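Local coordinates for diguanylate cyclase DosC (PDB 4ZVA), which senses oxygen through a haem-bearing globin domain and, as a diguanylate cyclase, makes the bacterial second messenger cyclic di-GMP, at residues 32-37 and 63-68. Residues are numbered along the deposited sequence; the frame is centred on the assembly and turned at random.
Sequences YLSIEF and AMERWI. With HEM (protoporphyrin IX containing Fe), chain C.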
loop_
_atom_site.group_PDB
_atom_site.type_symbol
_atom_site.label_atom_id
_atom_site.label_comp_id
_atom_site.label_asym_id
_atom_site.label_seq_id
_atom_site.Cartn_x
_atom_site.Cartn_y
_atom_site.Cartn_z
ATOM N N TYR A 32 -13.821 15.198 2.489
ATOM C CA TYR A 32 -12.825 15.330 3.544
ATOM C C TYR A 32 -11.478 14.772 3.102
ATOM O O TYR A 32 -10.437 15.393 3.317
ATOM C CB TYR A 32 -13.277 14.612 4.821
ATOM C CG TYR A 32 -12.121 14.260 5.739
ATOM C CD1 TYR A 32 -11.557 15.216 6.573
ATOM C CD2 TYR A 32 -11.580 12.978 5.753
ATOM C CE1 TYR A 32 -10.496 14.907 7.402
ATOM C CE2 TYR A 32 -10.516 12.661 6.578
ATOM C CZ TYR A 32 -9.979 13.629 7.401
ATOM O OH TYR A 32 -8.922 13.318 8.227
ATOM N N LEU A 33 -11.512 13.595 2.485
ATOM C CA LEU A 33 -10.294 12.901 2.084
ATOM C C LEU A 33 -9.488 13.698 1.066
ATOM O O LEU A 33 -8.275 13.827 1.202
ATOM C CB LEU A 33 -10.634 11.519 1.519
ATOM C CG LEU A 33 -11.126 10.470 2.519
ATOM C CD1 LEU A 33 -11.596 9.223 1.796
ATOM C CD2 LEU A 33 -10.031 10.125 3.518
ATOM N N SER A 34 -10.163 14.254 0.064
ATOM C CA SER A 34 -9.477 15.013 -0.977
ATOM C C SER A 34 -8.827 16.278 -0.422
ATOM O O SER A 34 -7.732 16.658 -0.838
ATOM C CB SER A 34 -10.448 15.374 -2.106
ATOM O OG SER A 34 -11.456 16.263 -1.655
ATOM N N ILE A 35 -9.501 16.920 0.527
ATOM C CA ILE A 35 -8.991 18.141 1.138
ATOM C C ILE A 35 -7.784 17.868 2.033
ATOM O O ILE A 35 -6.763 18.549 1.938
ATOM C CB ILE A 35 -10.087 18.841 1.960
ATOM C CG1 ILE A 35 -11.224 19.297 1.042
ATOM C CG2 ILE A 35 -9.513 20.020 2.736
ATOM C CD1 ILE A 35 -12.452 19.753 1.785
ATOM N N GLU A 36 -7.905 16.864 2.896
ATOM C CA GLU A 36 -6.824 16.493 3.802
ATOM C C GLU A 36 -5.624 15.941 3.029
ATOM O O GLU A 36 -4.475 16.187 3.393
ATOM C CB GLU A 36 -7.318 15.476 4.837
ATOM C CG GLU A 36 -6.280 15.062 5.875
ATOM C CD GLU A 36 -5.927 16.173 6.856
ATOM O OE1 GLU A 36 -6.498 17.280 6.761
ATOM O OE2 GLU A 36 -5.071 15.933 7.734
ATOM N N PHE A 37 -5.906 15.186 1.971
ATOM C CA PHE A 37 -4.876 14.698 1.060
ATOM C C PHE A 37 -4.037 15.851 0.523
ATOM O O PHE A 37 -2.808 15.826 0.594
ATOM C CB PHE A 37 -5.518 13.927 -0.099
ATOM C CG PHE A 37 -4.578 13.619 -1.233
ATOM C CD1 PHE A 37 -3.786 12.482 -1.208
ATOM C CD2 PHE A 37 -4.508 14.455 -2.338
ATOM C CE1 PHE A 37 -2.931 12.193 -2.256
ATOM C CE2 PHE A 37 -3.653 14.173 -3.386
ATOM C CZ PHE A 37 -2.863 13.038 -3.345
ATOM N N ALA A 63 -11.111 16.165 -8.675
ATOM C CA ALA A 63 -10.692 14.946 -9.357
ATOM C C ALA A 63 -10.459 13.812 -8.361
ATOM O O ALA A 63 -10.783 12.655 -8.637
ATOM C CB ALA A 63 -9.438 15.201 -10.176
ATOM N N MET A 64 -9.890 14.145 -7.207
ATOM C CA MET A 64 -9.610 13.148 -6.175
ATOM C C MET A 64 -10.890 12.543 -5.599
ATOM O O MET A 64 -10.950 11.341 -5.352
ATOM C CB MET A 64 -8.770 13.754 -5.049
ATOM C CG MET A 64 -7.281 13.846 -5.351
ATOM S SD MET A 64 -6.494 12.232 -5.563
ATOM C CE MET A 64 -7.046 11.375 -4.091
ATOM N N GLU A 65 -11.905 13.377 -5.380
ATOM C CA GLU A 65 -13.190 12.893 -4.882
ATOM C C GLU A 65 -13.775 11.841 -5.806
ATOM O O GLU A 65 -14.232 10.789 -5.364
ATOM C CB GLU A 65 -14.192 14.039 -4.740
ATOM C CG GLU A 65 -14.091 14.826 -3.461
ATOM C CD GLU A 65 -15.333 15.661 -3.215
ATOM O OE1 GLU A 65 -16.453 15.116 -3.339
ATOM O OE2 GLU A 65 -15.191 16.859 -2.905
ATOM N N ARG A 66 -13.763 12.146 -7.099
ATOM C CA ARG A 66 -14.272 11.235 -8.110
ATOM C C ARG A 66 -13.440 9.957 -8.145
ATOM O O ARG A 66 -13.982 8.858 -8.251
ATOM C CB ARG A 66 -14.276 11.915 -9.479
ATOM C CG ARG A 66 -14.883 11.087 -10.597
ATOM C CD ARG A 66 -14.735 11.796 -11.937
ATOM N NE ARG A 66 -14.851 13.247 -11.798
ATOM C CZ ARG A 66 -13.857 14.103 -12.024
ATOM N NH1 ARG A 66 -12.671 13.659 -12.417
ATOM N NH2 ARG A 66 -14.054 15.404 -11.864
ATOM N N TRP A 67 -12.124 10.109 -8.046
ATOM C CA TRP A 67 -11.219 8.964 -8.084
ATOM C C TRP A 67 -11.488 8.011 -6.925
ATOM O O TRP A 67 -11.630 6.804 -7.120
ATOM C CB TRP A 67 -9.760 9.426 -8.049
ATOM C CG TRP A 67 -8.775 8.321 -8.318
ATOM C CD1 TRP A 67 -8.188 8.021 -9.512
ATOM C CD2 TRP A 67 -8.265 7.370 -7.371
ATOM N NE1 TRP A 67 -7.346 6.944 -9.371
ATOM C CE2 TRP A 67 -7.375 6.525 -8.066
ATOM C CE3 TRP A 67 -8.472 7.152 -6.004
ATOM C CZ2 TRP A 67 -6.692 5.480 -7.442
ATOM C CZ3 TRP A 67 -7.796 6.111 -5.386
ATOM C CH2 TRP A 67 -6.918 5.288 -6.106
ATOM N N ILE A 68 -11.554 8.567 -5.718
ATOM C CA ILE A 68 -11.772 7.781 -4.509
ATOM C C ILE A 68 -13.074 6.994 -4.584
ATOM O O ILE A 68 -13.104 5.801 -4.282
ATOM C CB ILE A 68 -11.777 8.677 -3.259
ATOM C CG1 ILE A 68 -10.379 9.251 -3.023
ATOM C CG2 ILE A 68 -12.240 7.896 -2.041
ATOM C CD1 ILE A 68 -10.332 10.358 -2.001
HETATM C CHA HEM C . -4.113 15.300 -11.754
HETATM C CHB HEM C . -0.501 16.373 -8.700
HETATM C CHC HEM C . -1.014 12.004 -6.690
HETATM C CHD HEM C . -5.240 11.425 -8.981
HETATM C C1A HEM C . -3.123 15.997 -11.095
HETATM C C2A HEM C . -2.714 17.372 -11.326
HETATM C C3A HEM C . -1.722 17.655 -10.479
HETATM C C4A HEM C . -1.456 16.479 -9.684
HETATM C CMA HEM C . -0.976 19.000 -10.360
HETATM C CAA HEM C . -3.313 18.359 -12.351
HETATM C CBA HEM C . -4.799 18.559 -12.069
HETATM C CGA HEM C . -5.317 19.730 -12.856
HETATM O O1A HEM C . -4.522 20.665 -13.137
HETATM O O2A HEM C . -6.529 19.728 -13.190
HETATM C C1B HEM C . -0.336 15.292 -7.868
HETATM C C2B HEM C . 0.583 15.211 -6.752
HETATM C C3B HEM C . 0.442 13.994 -6.194
HETATM C C4B HEM C . -0.572 13.283 -6.945
HETATM C CMB HEM C . 1.529 16.367 -6.348
HETATM C CAB HEM C . 1.160 13.355 -4.977
HETATM C CBB HEM C . 2.050 13.982 -4.203
HETATM C C1C HEM C . -2.240 11.501 -7.060
HETATM C C2C HEM C . -2.905 10.351 -6.480
HETATM C C3C HEM C . -4.079 10.187 -7.120
HETATM C C4C HEM C . -4.184 11.236 -8.116
HETATM C CMC HEM C . -2.297 9.512 -5.331
HETATM C CAC HEM C . -5.190 9.126 -6.911
HETATM C CBC HEM C . -5.177 8.193 -5.953
HETATM C C1D HEM C . -5.342 12.404 -9.949
HETATM C C2D HEM C . -6.450 12.550 -10.869
HETATM C C3D HEM C . -6.100 13.768 -11.737
HETATM C C4D HEM C . -4.815 14.224 -11.255
HETATM C CMD HEM C . -7.714 11.664 -10.934
HETATM C CAD HEM C . -6.919 14.386 -12.894
HETATM C CBD HEM C . -7.098 13.354 -14.004
HETATM C CGD HEM C . -7.526 14.031 -15.280
HETATM O O1D HEM C . -7.962 13.317 -16.219
HETATM O O2D HEM C . -7.432 15.283 -15.361
HETATM N NA HEM C . -2.327 15.484 -10.088
HETATM N NB HEM C . -1.027 14.101 -7.959
HETATM N NC HEM C . -3.047 12.014 -8.053
HETATM N ND HEM C . -4.407 13.400 -10.211
HETATM FE FE HEM C . -2.570 13.613 -9.247
HETATM O O HOH W 1 -13.055 18.363 -2.506
#
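F37 and M64 meet where helices 16-43 and 54-72 of this globin-fold sensor domain pack beside the haem, a worked example of a Met-aromatic contact lining a cofactor pocket. The N-to-C directions of segments 32-37 and 63-68 differ by 127°, their axes 8.6 Å from each other at closest approach. Bent at chi3 (-51°), the M64 chain lays its methyl over the centre of the F37 ring in a CH-pi contact, with CE 4.2 Å from the F37 ring centroid. M64 SD makes the Met-aromatic contact over the same face and also touches the porphyrin, 3.5 Å from HEM C3C. The F37 ring turns its edge to the haem, F37 CZ lying 4.0 Å from HEM CHC. Further along helix 54-72, the haem vinyl carbon CBC lies over one face of the W67 indole, offset toward the rim, while W67 NE1 is hydrogen-bonded to Q86. An alanine at W67 would probably leave that vinyl without its aromatic cover and Q86 OE1 without this donor. Away from the haem, I68 directs CD1 to L33 CB at 3.7 Å. S34 OG is hydrogen-bonded to H31 O, E65 OE2 to H31 ND1; one water donates to S34 OG at 2.8 Å and E65 OE2 at 2.6 Å.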